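ArCE4A (Arthrobacter sp. AW19M34-1, PDB 5LFZ) probably removes acetyl groups from N-acetylglucosamine-containing polysaccharides, as a metal-dependent deacetylase of carbohydrate esterase family 4. Local coordinates at residues Y38-L43 with L69-D74; G76-S81 with V198-L203; G113-I118 with I134-V139; K155-A160 with P184-K189. One frame throughout, in Å; residues are numbered along the deposited sequence.

Interaction 1: residues Y38-L43 with L69-D74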
loop_
_atom_site.group_PDB
_atom_site.type_symbol
_atom_site.label_atom_id
_atom_site.label_comp_id
_atom_site.label_asym_id
_atom_site.label_seq_id
_atom_site.Cartn_x
_atom_site.Cartn_y
_atom_site.Cartn_z
ATOM N N TYR A 38 9.178 -10.916 -5.823
ATOM C CA TYR A 38 9.886 -9.678 -6.135
ATOM C C TYR A 38 9.978 -8.723 -4.952
ATOM O O TYR A 38 10.682 -7.715 -5.025
ATOM C CB TYR A 38 9.220 -8.956 -7.314
ATOM C CG TYR A 38 9.014 -9.827 -8.529
ATOM C CD1 TYR A 38 10.072 -10.138 -9.370
ATOM C CD2 TYR A 38 7.759 -10.332 -8.838
ATOM C CE1 TYR A 38 9.885 -10.936 -10.492
ATOM C CE2 TYR A 38 7.560 -11.127 -9.956
ATOM C CZ TYR A 38 8.628 -11.429 -10.774
ATOM O OH TYR A 38 8.434 -12.223 -11.885
ATOM N N THR A 39 9.286 -9.041 -3.863
ATOM C CA THR A 39 9.176 -8.118 -2.739
ATOM C C THR A 39 10.526 -7.785 -2.101
ATOM O O THR A 39 10.791 -6.634 -1.760
ATOM C CB THR A 39 8.231 -8.676 -1.670
ATOM O OG1 THR A 39 6.980 -9.022 -2.281
ATOM C CG2 THR A 39 7.989 -7.631 -0.580
ATOM N N ASN A 40 11.388 -8.781 -1.947
ATOM C CA ASN A 40 12.679 -8.506 -1.329
ATOM C C ASN A 40 13.590 -7.639 -2.198
ATOM O O ASN A 40 14.316 -6.788 -1.678
ATOM C CB ASN A 40 13.366 -9.805 -0.962
ATOM C CG ASN A 40 12.835 -10.368 0.331
ATOM O OD1 ASN A 40 13.229 -9.932 1.412
ATOM N ND2 ASN A 40 11.903 -11.306 0.235
ATOM N N ARG A 41 13.552 -7.835 -3.515
ATOM C CA ARG A 41 14.300 -6.966 -4.415
ATOM C C ARG A 41 13.753 -5.552 -4.329
ATOM O O ARG A 41 14.502 -4.579 -4.352
ATOM C CB ARG A 41 14.238 -7.479 -5.856
ATOM C CG ARG A 41 15.092 -8.714 -6.090
ATOM C CD ARG A 41 14.692 -9.445 -7.356
ATOM N NE ARG A 41 14.974 -8.657 -8.550
ATOM C CZ ARG A 41 14.512 -8.955 -9.757
ATOM N NH1 ARG A 41 13.751 -10.029 -9.925
ATOM N NH2 ARG A 41 14.814 -8.188 -10.792
ATOM N N LEU A 42 12.435 -5.454 -4.207
ATOM C CA LEU A 42 11.763 -4.175 -4.051
ATOM C C LEU A 42 12.229 -3.484 -2.767
ATOM O O LEU A 42 12.545 -2.293 -2.760
ATOM C CB LEU A 42 10.250 -4.397 -4.056
ATOM C CG LEU A 42 9.287 -3.225 -3.979
ATOM C CD1 LEU A 42 9.775 -2.149 -4.887
ATOM C CD2 LEU A 42 7.898 -3.690 -4.400
ATOM N N LEU A 43 12.290 -4.247 -1.682
ATOM C CA LEU A 43 12.731 -3.712 -0.404
ATOM C C LEU A 43 14.204 -3.315 -0.456
ATOM O O LEU A 43 14.611 -2.332 0.165
ATOM C CB LEU A 43 12.501 -4.733 0.706
ATOM C CG LEU A 43 11.051 -4.975 1.124
ATOM C CD1 LEU A 43 10.968 -6.208 1.992
ATOM C CD2 LEU A 43 10.514 -3.769 1.881
ATOM N N LEU A 69 7.767 -9.869 5.826
ATOM C CA LEU A 69 6.945 -8.902 6.551
ATOM C C LEU A 69 7.729 -8.310 7.721
ATOM O O LEU A 69 7.601 -7.121 8.025
ATOM C CB LEU A 69 5.642 -9.533 7.042
ATOM C CG LEU A 69 4.480 -9.142 6.126
ATOM C CD1 LEU A 69 4.603 -9.858 4.778
ATOM C CD2 LEU A 69 3.135 -9.415 6.774
ATOM N N LYS A 70 8.562 -9.126 8.357
ATOM C CA LYS A 70 9.413 -8.608 9.418
ATOM C C LYS A 70 10.364 -7.555 8.854
ATOM O O LYS A 70 10.668 -6.576 9.532
ATOM C CB LYS A 70 10.191 -9.728 10.107
ATOM C CG LYS A 70 9.337 -10.615 10.999
ATOM C CD LYS A 70 10.208 -11.570 11.800
ATOM C CE LYS A 70 9.379 -12.649 12.472
ATOM N NZ LYS A 70 8.736 -13.540 11.464
ATOM N N ARG A 71 10.819 -7.740 7.613
ATOM C CA ARG A 71 11.652 -6.731 6.960
ATOM C C ARG A 71 10.914 -5.406 6.839
ATOM O O ARG A 71 11.490 -4.345 7.057
ATOM C CB ARG A 71 12.091 -7.172 5.560
ATOM C CG ARG A 71 13.282 -8.093 5.489
ATOM C CD ARG A 71 13.835 -8.112 4.066
ATOM N NE ARG A 71 14.484 -6.854 3.709
ATOM C CZ ARG A 71 15.000 -6.590 2.510
ATOM N NH1 ARG A 71 14.944 -7.498 1.546
ATOM N NH2 ARG A 71 15.580 -5.416 2.273
ATOM N N MET A 72 9.640 -5.473 6.476
ATOM C CA MET A 72 8.850 -4.261 6.298
ATOM C C MET A 72 8.788 -3.444 7.580
ATOM O O MET A 72 8.960 -2.223 7.560
ATOM C CB MET A 72 7.440 -4.611 5.827
ATOM C CG MET A 72 7.410 -5.253 4.451
ATOM S SD MET A 72 5.763 -5.792 3.975
ATOM C CE MET A 72 6.086 -6.338 2.297
ATOM N N VAL A 73 8.550 -4.121 8.698
ATOM C CA VAL A 73 8.515 -3.458 9.995
ATOM C C VAL A 73 9.904 -2.949 10.369
ATOM O O VAL A 73 10.061 -1.786 10.739
ATOM C CB VAL A 73 7.991 -4.399 11.093
ATOM C CG1 VAL A 73 8.103 -3.735 12.471
ATOM C CG2 VAL A 73 6.554 -4.810 10.789
ATOM N N ASP A 74 10.901 -3.822 10.255
ATOM C CA ASP A 74 12.268 -3.496 10.654
ATOM C C ASP A 74 12.866 -2.336 9.861
ATOM O O ASP A 74 13.699 -1.596 10.382
ATOM C CB ASP A 74 13.182 -4.722 10.518
ATOM C CG ASP A 74 13.079 -5.675 11.706
ATOM O OD1 ASP A 74 12.430 -5.314 12.713
ATOM O OD2 ASP A 74 13.654 -6.786 11.639
#
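The guanidinium of Arg71 has CB of Leu43 over one face, 3.4 Å above its plane and offset toward the rim, while OD1 of Asn40 sits at its edge, close to the plane. That edge contact is a hydrogen bond: Arg71 NH1 donates to Asn40 OD1 at 3.0 Å, aimed at a lone pair in the carbonyl plane, with the amide and guanidinium planes only 27° apart. Asn40 ND2 hydrogen-bonds Thr68 OG1, so the amide is held at both ends. Arg71 NH1 also makes a weak bond to Asn40 O. A bend at chi3 (70°) turns NE out of the chain's line. The axes of 39-43 and 69-74, parts of helices 39-48 and 66-74, come within 10.9 Å and lie 17° from parallel, in two neighbouring outer helices of the deacetylase's distorted beta/alpha barrel; the long arginine spans the distance between them. Glu75 takes NE and Asp44 takes NH2 in salt bridges, which probably help fix the group's rotation. An alanine in place of Arg71 would probably leave Asp44 and Glu75 without this positive partner and uncover the CB side of Leu43. Deeper in, Met72 extends beyond CG and meets Thr39 at about a right angle, its CE 3.7 Å from Thr39 CG2. Leu43 CD2 packs more loosely against Met72 CG at 4.3 Å, and both side chains rest on Phe55. Thr39 OG1 is bonded to Asp174 and to Gly36 N.

Interaction 2: residues G76-S81 with V198-L203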
loop_
_atom_site.group_PDB
_atom_site.type_symbol
_atom_site.label_atom_id
_atom_site.label_comp_id
_atom_site.label_asym_id
_atom_site.label_seq_id
_atom_site.Cartn_x
_atom_site.Cartn_y
_atom_site.Cartn_z
ATOM N N GLY A 76 11.251 0.268 8.265
ATOM C CA GLY A 76 10.562 1.548 8.270
ATOM C C GLY A 76 9.315 1.653 7.412
ATOM O O GLY A 76 8.751 2.736 7.257
ATOM N N HIS A 77 8.874 0.532 6.857
ATOM C CA HIS A 77 7.702 0.534 5.993
ATOM C C HIS A 77 6.426 0.336 6.802
ATOM O O HIS A 77 6.473 0.078 8.012
ATOM C CB HIS A 77 7.847 -0.549 4.924
ATOM C CG HIS A 77 9.135 -0.461 4.171
ATOM N ND1 HIS A 77 9.379 0.514 3.226
ATOM C CD2 HIS A 77 10.275 -1.188 4.261
ATOM C CE1 HIS A 77 10.602 0.366 2.747
ATOM N NE2 HIS A 77 11.167 -0.660 3.358
ATOM N N GLN A 78 5.291 0.474 6.131
ATOM C CA GLN A 78 3.998 0.239 6.752
ATOM C C GLN A 78 3.281 -0.931 6.100
ATOM O O GLN A 78 3.257 -1.052 4.880
ATOM C CB GLN A 78 3.128 1.493 6.677
ATOM C CG GLN A 78 1.784 1.312 7.356
ATOM C CD GLN A 78 0.994 2.592 7.450
ATOM O OE1 GLN A 78 1.348 3.604 6.849
ATOM N NE2 GLN A 78 -0.094 2.554 8.210
ATOM N N ILE A 79 2.699 -1.798 6.920
ATOM C CA ILE A 79 1.907 -2.904 6.409
ATOM C C ILE A 79 0.419 -2.588 6.521
ATOM O O ILE A 79 -0.077 -2.258 7.608
ATOM C CB ILE A 79 2.217 -4.207 7.165
ATOM C CG1 ILE A 79 3.720 -4.511 7.082
ATOM C CG2 ILE A 79 1.355 -5.352 6.639
ATOM C CD1 ILE A 79 4.182 -5.627 7.989
ATOM N N GLY A 80 -0.284 -2.680 5.396
ATOM C CA GLY A 80 -1.730 -2.543 5.377
ATOM C C GLY A 80 -2.377 -3.849 4.945
ATOM O O GLY A 80 -1.706 -4.735 4.413
ATOM N N SER A 81 -3.679 -3.981 5.180
ATOM C CA SER A 81 -4.414 -5.162 4.741
ATOM C C SER A 81 -5.004 -4.973 3.349
ATOM O O SER A 81 -5.535 -3.908 3.038
ATOM C CB SER A 81 -5.534 -5.490 5.732
ATOM O OG SER A 81 -6.387 -6.496 5.212
ATOM N N VAL A 198 6.748 9.155 1.996
ATOM C CA VAL A 198 6.326 8.821 3.357
ATOM C C VAL A 198 5.413 7.602 3.382
ATOM O O VAL A 198 4.900 7.186 2.351
ATOM C CB VAL A 198 5.574 9.995 4.031
ATOM C CG1 VAL A 198 6.459 11.230 4.140
ATOM C CG2 VAL A 198 4.277 10.309 3.282
ATOM N N THR A 199 5.200 7.038 4.569
ATOM C CA THR A 199 4.209 5.978 4.719
ATOM C C THR A 199 2.823 6.606 4.751
ATOM O O THR A 199 2.694 7.816 4.921
ATOM C CB THR A 199 4.420 5.159 6.000
ATOM O OG1 THR A 199 4.289 6.020 7.137
ATOM C CG2 THR A 199 5.800 4.510 6.001
ATOM N N VAL A 200 1.789 5.790 4.582
ATOM C CA VAL A 200 0.420 6.283 4.613
ATOM C C VAL A 200 0.112 6.917 5.968
ATOM O O VAL A 200 -0.548 7.960 6.049
ATOM C CB VAL A 200 -0.579 5.144 4.295
ATOM C CG1 VAL A 200 -1.995 5.546 4.641
ATOM C CG2 VAL A 200 -0.476 4.751 2.821
ATOM N N ASP A 201 0.635 6.308 7.027
ATOM C CA ASP A 201 0.461 6.824 8.379
ATOM C C ASP A 201 0.973 8.259 8.482
ATOM O O ASP A 201 0.263 9.148 8.948
ATOM C CB ASP A 201 1.185 5.931 9.380
ATOM C CG ASP A 201 0.770 6.206 10.799
ATOM O OD1 ASP A 201 -0.201 5.576 11.268
ATOM O OD2 ASP A 201 1.410 7.063 11.440
ATOM N N GLN A 202 2.204 8.477 8.026
ATOM C CA GLN A 202 2.800 9.812 8.037
ATOM C C GLN A 202 2.013 10.791 7.178
ATOM O O GLN A 202 1.839 11.953 7.550
ATOM C CB GLN A 202 4.244 9.762 7.546
ATOM C CG GLN A 202 5.175 8.875 8.351
ATOM C CD GLN A 202 6.560 8.802 7.728
ATOM O OE1 GLN A 202 6.775 8.089 6.744
ATOM N NE2 GLN A 202 7.503 9.555 8.287
ATOM N N LEU A 203 1.545 10.312 6.029
ATOM C CA LEU A 203 0.821 11.147 5.081
ATOM C C LEU A 203 -0.437 11.730 5.711
ATOM O O LEU A 203 -0.765 12.899 5.497
ATOM C CB LEU A 203 0.461 10.348 3.826
ATOM C CG LEU A 203 -0.250 11.151 2.736
ATOM C CD1 LEU A 203 0.686 12.189 2.145
ATOM C CD2 LEU A 203 -0.766 10.228 1.660
HETATM O O HOH W 1 -1.666 4.549 9.658
#
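Gln78, on strand 78-81 of the barrel, reaches across to the first turn of helix 200-203, where Thr199 is the N-cap and forms a capping box with Gln202. The packed side of the contact gathers around one atom, Gln78 OE1. It accepts from Asp201 N at 2.8 Å, with the donor in the carbonyl plane on a lone pair and an N-H...O angle of 153°. Val200 N lies 3.2 Å from the same OE1, but at a poor angle, and is bonded instead to Thr54 OG1 of the adjacent strand. CB of Thr199, 3.5 Å from OE1, and CB of Asp201 close in on the same oxygen. The amide gets there because CG of Gln78 stands anti to the backbone N (chi1 -178°) and the chain stays extended beyond it. Since a helix start presents N-H groups that no earlier turn can satisfy, the glutamine carbonyl serves one of them while the capping box serves another: the bond from Gln202 N to Thr199 OG1 is weak, and its return partner, from Thr199 N to Gln202 OE1, is nearly straight at 2.9 Å.

The contact is looser toward Gly76, whose O merely touches Thr199 CG2 at 3.7 Å. Toward solvent, the Asp201 carboxylate stands across the Gln78 amide, the two planes 67° apart, with no direct bond between them. A water lies beside both groups; its approach to Asp201 OD1 is too short to be trusted as a hydrogen bond, but it accepts soundly from Gln78 NE2 at 2.9 Å.

Interaction 3: residues G113-I118 with I134-V139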
loop_
_atom_site.group_PDB
_atom_site.type_symbol
_atom_site.label_atom_id
_atom_site.label_comp_id
_atom_site.label_asym_id
_atom_site.label_seq_id
_atom_site.Cartn_x
_atom_site.Cartn_y
_atom_site.Cartn_z
ATOM N N GLY A 113 4.205 -9.707 14.005
ATOM C CA GLY A 113 3.906 -9.292 15.365
ATOM C C GLY A 113 3.225 -7.940 15.461
ATOM O O GLY A 113 3.160 -7.346 16.543
ATOM N N VAL A 114 2.715 -7.452 14.334
ATOM C CA VAL A 114 1.992 -6.187 14.316
ATOM C C VAL A 114 0.591 -6.372 13.765
ATOM O O VAL A 114 0.290 -7.378 13.127
ATOM C CB VAL A 114 2.724 -5.113 13.468
ATOM C CG1 VAL A 114 4.153 -4.928 13.957
ATOM C CG2 VAL A 114 2.702 -5.481 11.993
ATOM N N LYS A 115 -0.259 -5.386 14.014
ATOM C CA LYS A 115 -1.587 -5.334 13.434
ATOM C C LYS A 115 -1.615 -4.197 12.421
ATOM O O LYS A 115 -1.100 -3.115 12.703
ATOM C CB LYS A 115 -2.641 -5.126 14.529
ATOM C CG LYS A 115 -4.078 -5.314 14.082
ATOM C CD LYS A 115 -5.049 -4.972 15.207
ATOM C CE LYS A 115 -4.820 -5.851 16.433
ATOM N NZ LYS A 115 -5.659 -7.081 16.411
ATOM N N PRO A 116 -2.190 -4.433 11.229
ATOM C CA PRO A 116 -2.305 -3.317 10.285
ATOM C C PRO A 116 -3.232 -2.252 10.845
ATOM O O PRO A 116 -4.067 -2.552 11.703
ATOM C CB PRO A 116 -2.899 -3.969 9.034
ATOM C CG PRO A 116 -3.685 -5.119 9.580
ATOM C CD PRO A 116 -2.865 -5.643 10.726
ATOM N N GLN A 117 -3.082 -1.018 10.387
ATOM C CA GLN A 117 -3.913 0.064 10.886
ATOM C C GLN A 117 -4.730 0.671 9.760
ATOM O O GLN A 117 -5.474 1.626 9.967
ATOM C CB GLN A 117 -3.051 1.131 11.563
ATOM C CG GLN A 117 -2.195 0.589 12.693
ATOM C CD GLN A 117 -1.141 1.576 13.149
ATOM O OE1 GLN A 117 -0.818 2.530 12.439
ATOM N NE2 GLN A 117 -0.599 1.353 14.342
ATOM N N ILE A 118 -4.574 0.107 8.566
ATOM C CA ILE A 118 -5.255 0.575 7.366
ATOM C C ILE A 118 -5.605 -0.614 6.477
ATOM O O ILE A 118 -4.952 -1.658 6.546
ATOM C CB ILE A 118 -4.377 1.566 6.563
ATOM C CG1 ILE A 118 -3.020 0.926 6.245
ATOM C CG2 ILE A 118 -4.169 2.857 7.343
ATOM C CD1 ILE A 118 -2.050 1.857 5.521
ATOM N N ILE A 134 -15.378 -2.576 8.662
ATOM C CA ILE A 134 -13.922 -2.596 8.592
ATOM C C ILE A 134 -13.333 -1.686 9.663
ATOM O O ILE A 134 -13.613 -0.488 9.694
ATOM C CB ILE A 134 -13.439 -2.181 7.195
ATOM C CG1 ILE A 134 -13.885 -3.230 6.171
ATOM C CG2 ILE A 134 -11.926 -2.023 7.161
ATOM C CD1 ILE A 134 -13.934 -2.721 4.771
ATOM N N PRO A 135 -12.506 -2.260 10.549
ATOM C CA PRO A 135 -12.026 -1.577 11.754
ATOM C C PRO A 135 -10.870 -0.613 11.493
ATOM O O PRO A 135 -10.254 -0.132 12.444
ATOM C CB PRO A 135 -11.574 -2.737 12.641
ATOM C CG PRO A 135 -11.085 -3.756 11.672
ATOM C CD PRO A 135 -11.955 -3.623 10.436
ATOM N N TYR A 136 -10.593 -0.343 10.219
ATOM C CA TYR A 136 -9.477 0.508 9.806
ATOM C C TYR A 136 -9.949 1.536 8.786
ATOM O O TYR A 136 -10.950 1.319 8.108
ATOM C CB TYR A 136 -8.341 -0.334 9.192
ATOM C CG TYR A 136 -7.977 -1.572 9.981
ATOM C CD1 TYR A 136 -7.522 -1.470 11.286
ATOM C CD2 TYR A 136 -8.087 -2.843 9.422
ATOM C CE1 TYR A 136 -7.191 -2.588 12.019
ATOM C CE2 TYR A 136 -7.753 -3.979 10.154
ATOM C CZ TYR A 136 -7.304 -3.840 11.453
ATOM O OH TYR A 136 -6.972 -4.940 12.223
ATOM N N PRO A 137 -9.233 2.666 8.672
ATOM C CA PRO A 137 -9.518 3.544 7.536
ATOM C C PRO A 137 -9.336 2.791 6.222
ATOM O O PRO A 137 -8.438 1.954 6.120
ATOM C CB PRO A 137 -8.475 4.658 7.673
ATOM C CG PRO A 137 -8.068 4.628 9.126
ATOM C CD PRO A 137 -8.149 3.188 9.519
ATOM N N LEU A 138 -10.189 3.068 5.247
ATOM C CA LEU A 138 -10.022 2.505 3.917
ATOM C C LEU A 138 -9.145 3.438 3.089
ATOM O O LEU A 138 -9.465 4.612 2.908
ATOM C CB LEU A 138 -11.375 2.278 3.233
ATOM C CG LEU A 138 -12.235 1.119 3.745
ATOM C CD1 LEU A 138 -12.923 1.457 5.064
ATOM C CD2 LEU A 138 -13.260 0.720 2.701
ATOM N N VAL A 139 -8.033 2.918 2.589
ATOM C CA VAL A 139 -7.101 3.750 1.849
ATOM C C VAL A 139 -7.106 3.389 0.369
ATOM O O VAL A 139 -6.698 2.294 -0.017
ATOM C CB VAL A 139 -5.674 3.630 2.413
ATOM C CG1 VAL A 139 -4.710 4.508 1.624
ATOM C CG2 VAL A 139 -5.668 3.984 3.905
#
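Tyr136 points its side chain at residues 115-118, and most of its atoms, from CB to OH, meet something there. CB lies 3.7 Å from Ile118 CA and also touches Gln117 O. CG stands about 4.0 Å from Gln117 C and Ile118 N, an oblique approach. Along one side of the ring, CD1 is 3.6 Å from Pro116 O, CE1 comes to 3.1 Å from it, and CZ to 3.5 Å. The carbonyl carbon of Pro116 lies over one ring face, offset toward the rim; the opposite face has CG of Pro135 over its centre, 3.6 Å above the plane. At the tip, OH meets Lys115 CG at 3.5 Å, where the lysine chain passes at about a right angle, and it hydrogen-bonds Asp105 of helix 94-112. An alanine at Tyr136 would probably open a gap between Pro135 and Pro116 and leave Asp105 without this hydroxyl. Nearer the barrel, Pro137 CD abuts Gln117 O, and Ile118 CB packs on Val139 CG2 at 3.8 Å. The contact thus lies between helix 94-112 at the tyrosine tip and the barrel interior, where Ile118 and Val139 both touch Phe56 of strand 54-57 and Val200 of helix 200-203.

Interaction 4: residues K155-A160 with P184-K189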
loop_
_atom_site.group_PDB
_atom_site.type_symbol
_atom_site.label_atom_id
_atom_site.label_comp_id
_atom_site.label_asym_id
_atom_site.label_seq_id
_atom_site.Cartn_x
_atom_site.Cartn_y
_atom_site.Cartn_z
ATOM N N LYS A 155 6.557 3.191 -18.035
ATOM C CA LYS A 155 5.226 3.789 -18.018
ATOM C C LYS A 155 4.748 3.983 -16.575
ATOM O O LYS A 155 4.079 4.968 -16.262
ATOM C CB LYS A 155 4.234 2.934 -18.804
ATOM C CG LYS A 155 2.822 3.497 -18.825
ATOM C CD LYS A 155 2.024 2.918 -19.981
ATOM C CE LYS A 155 0.622 3.504 -20.030
ATOM N NZ LYS A 155 -0.106 3.101 -21.265
ATOM N N THR A 156 5.101 3.042 -15.701
ATOM C CA THR A 156 4.801 3.174 -14.278
ATOM C C THR A 156 5.429 4.456 -13.737
ATOM O O THR A 156 4.762 5.259 -13.089
ATOM C CB THR A 156 5.316 1.963 -13.483
ATOM O OG1 THR A 156 4.712 0.769 -13.998
ATOM C CG2 THR A 156 4.970 2.104 -11.996
ATOM N N VAL A 157 6.708 4.654 -14.030
ATOM C CA VAL A 157 7.409 5.860 -13.607
ATOM C C VAL A 157 6.759 7.118 -14.184
ATOM O O VAL A 157 6.526 8.095 -13.466
ATOM C CB VAL A 157 8.889 5.817 -14.028
ATOM C CG1 VAL A 157 9.554 7.147 -13.769
ATOM C CG2 VAL A 157 9.619 4.692 -13.301
ATOM N N ARG A 158 6.456 7.086 -15.481
ATOM C CA ARG A 158 5.922 8.266 -16.159
ATOM C C ARG A 158 4.607 8.723 -15.538
ATOM O O ARG A 158 4.448 9.902 -15.214
ATOM C CB ARG A 158 5.720 7.997 -17.654
ATOM C CG ARG A 158 5.226 9.222 -18.420
ATOM C CD ARG A 158 4.899 8.902 -19.870
ATOM N NE ARG A 158 3.834 7.906 -19.987
ATOM C CZ ARG A 158 3.714 7.048 -20.997
ATOM N NH1 ARG A 158 4.595 7.057 -21.992
ATOM N NH2 ARG A 158 2.713 6.180 -21.017
ATOM N N ILE A 159 3.672 7.791 -15.366
ATOM C CA ILE A 159 2.360 8.118 -14.804
ATOM C C ILE A 159 2.471 8.566 -13.352
ATOM O O ILE A 159 1.846 9.547 -12.948
ATOM C CB ILE A 159 1.388 6.923 -14.915
ATOM C CG1 ILE A 159 1.104 6.622 -16.389
ATOM C CG2 ILE A 159 0.078 7.211 -14.175
ATOM C CD1 ILE A 159 0.287 5.371 -16.623
ATOM N N ALA A 160 3.274 7.857 -12.567
ATOM C CA ALA A 160 3.472 8.226 -11.171
ATOM C C ALA A 160 4.058 9.630 -11.054
ATOM O O ALA A 160 3.580 10.443 -10.268
ATOM C CB ALA A 160 4.369 7.218 -10.474
ATOM N N PRO A 184 13.827 2.226 -8.625
ATOM C CA PRO A 184 15.004 3.098 -8.546
ATOM C C PRO A 184 14.792 4.420 -9.273
ATOM O O PRO A 184 15.102 5.480 -8.730
ATOM C CB PRO A 184 16.100 2.273 -9.225
ATOM C CG PRO A 184 15.672 0.872 -9.026
ATOM C CD PRO A 184 14.183 0.898 -9.154
ATOM N N GLN A 185 14.241 4.354 -10.477
ATOM C CA GLN A 185 13.982 5.557 -11.252
ATOM C C GLN A 185 12.833 6.389 -10.675
ATOM O O GLN A 185 12.895 7.624 -10.655
ATOM C CB GLN A 185 13.684 5.187 -12.707
ATOM C CG GLN A 185 13.474 6.382 -13.606
ATOM C CD GLN A 185 13.175 5.996 -15.044
ATOM O OE1 GLN A 185 13.061 6.857 -15.916
ATOM N NE2 GLN A 185 13.044 4.695 -15.298
ATOM N N LEU A 186 11.784 5.717 -10.214
ATOM C CA LEU A 186 10.610 6.414 -9.696
ATOM C C LEU A 186 10.968 7.253 -8.467
ATOM O O LEU A 186 10.570 8.415 -8.356
ATOM C CB LEU A 186 9.497 5.419 -9.359
ATOM C CG LEU A 186 8.258 6.086 -8.758
ATOM C CD1 LEU A 186 7.774 7.202 -9.670
ATOM C CD2 LEU A 186 7.152 5.081 -8.508
ATOM N N VAL A 187 11.732 6.666 -7.553
ATOM C CA VAL A 187 12.162 7.379 -6.357
ATOM C C VAL A 187 13.042 8.575 -6.723
ATOM O O VAL A 187 12.835 9.683 -6.225
ATOM C CB VAL A 187 12.919 6.451 -5.400
ATOM C CG1 VAL A 187 13.489 7.236 -4.229
ATOM C CG2 VAL A 187 11.998 5.354 -4.907
ATOM N N SER A 188 14.019 8.345 -7.595
ATOM C CA SER A 188 14.921 9.409 -8.029
ATOM C C SER A 188 14.150 10.586 -8.610
ATOM O O SER A 188 14.397 11.738 -8.256
ATOM C CB SER A 188 15.916 8.890 -9.067
ATOM O OG SER A 188 16.803 7.949 -8.488
ATOM N N LYS A 189 13.208 10.289 -9.498
ATOM C CA LYS A 189 12.445 11.344 -10.153
ATOM C C LYS A 189 11.477 12.053 -9.207
ATOM O O LYS A 189 11.294 13.264 -9.314
ATOM C CB LYS A 189 11.690 10.782 -11.358
ATOM C CG LYS A 189 12.589 10.592 -12.582
ATOM C CD LYS A 189 11.837 10.011 -13.763
ATOM C CE LYS A 189 12.742 9.882 -14.976
ATOM N NZ LYS A 189 13.145 11.208 -15.513
#
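Val157 faces helix 177-192 and takes most of what residues 184-189 bring to helix 153-163. Pro184 heads the segment at a kink, since its N has no bond to the turn before; its O accepts from both Ser188 N and Ser188 OG, which come from opposite faces of the carbonyl plane. Gln185 follows, CG anti to the backbone N (chi1 -177°) and the rest extended, crossing Val157 at about a right angle. Its CG lies 4.0 Å from Val157 CG1, and its NE2 lies equally far from Val157 CG2. Leu186 comes next and carries the inner half: CB is 4.0 Å from Val157 CG2, and CD1 presses on Ala160 CB at 3.5 Å, tighter than usual for two carbons. That leucine also touches Leu29 and Met172 of the barrel strands, with Ala160 resting on Ile170. One turn on from Gln185, Lys189 lays its aliphatic chain across Val157, CD 3.7 Å from CG1. The two helices flank each other in the outer layer of the beta/alpha barrel, connected through strand 168-173; the axes of 155-160 and 184-189 approach to 9.3 Å, 21° from parallel. No hydrogen bond joins the two segments. Between them cohesion rests mainly on apolar packing, and a polar tie between the helices comes from Gln185 NE2 to Gln154 OE1, one residue ahead of the first segment.

In the fold
Interactions 1, 2 and 3 form a connected run around one part of the barrel, while interaction 4 stands apart, about 27 Å from interaction 3 between centres and on the other side of the chain's centre. Helix 66-74 leads straight into strand 78-81, and Met72 O to His77 N, 2.8 Å, probably bonds interactions 1 and 2 at that turn. Interactions 2 and 3 meet where Ser81 N lies 3.0 Å from Ile118 O. The nickel ion, held by Asp33, His82 and His86, probably marks the active site, as in CE4 deacetylases. Interactions 1 and 3 do not touch it: the side chains of Thr39 and Val139 are about 13 Å and 12 Å away. Strand 78-81 leads directly to His82.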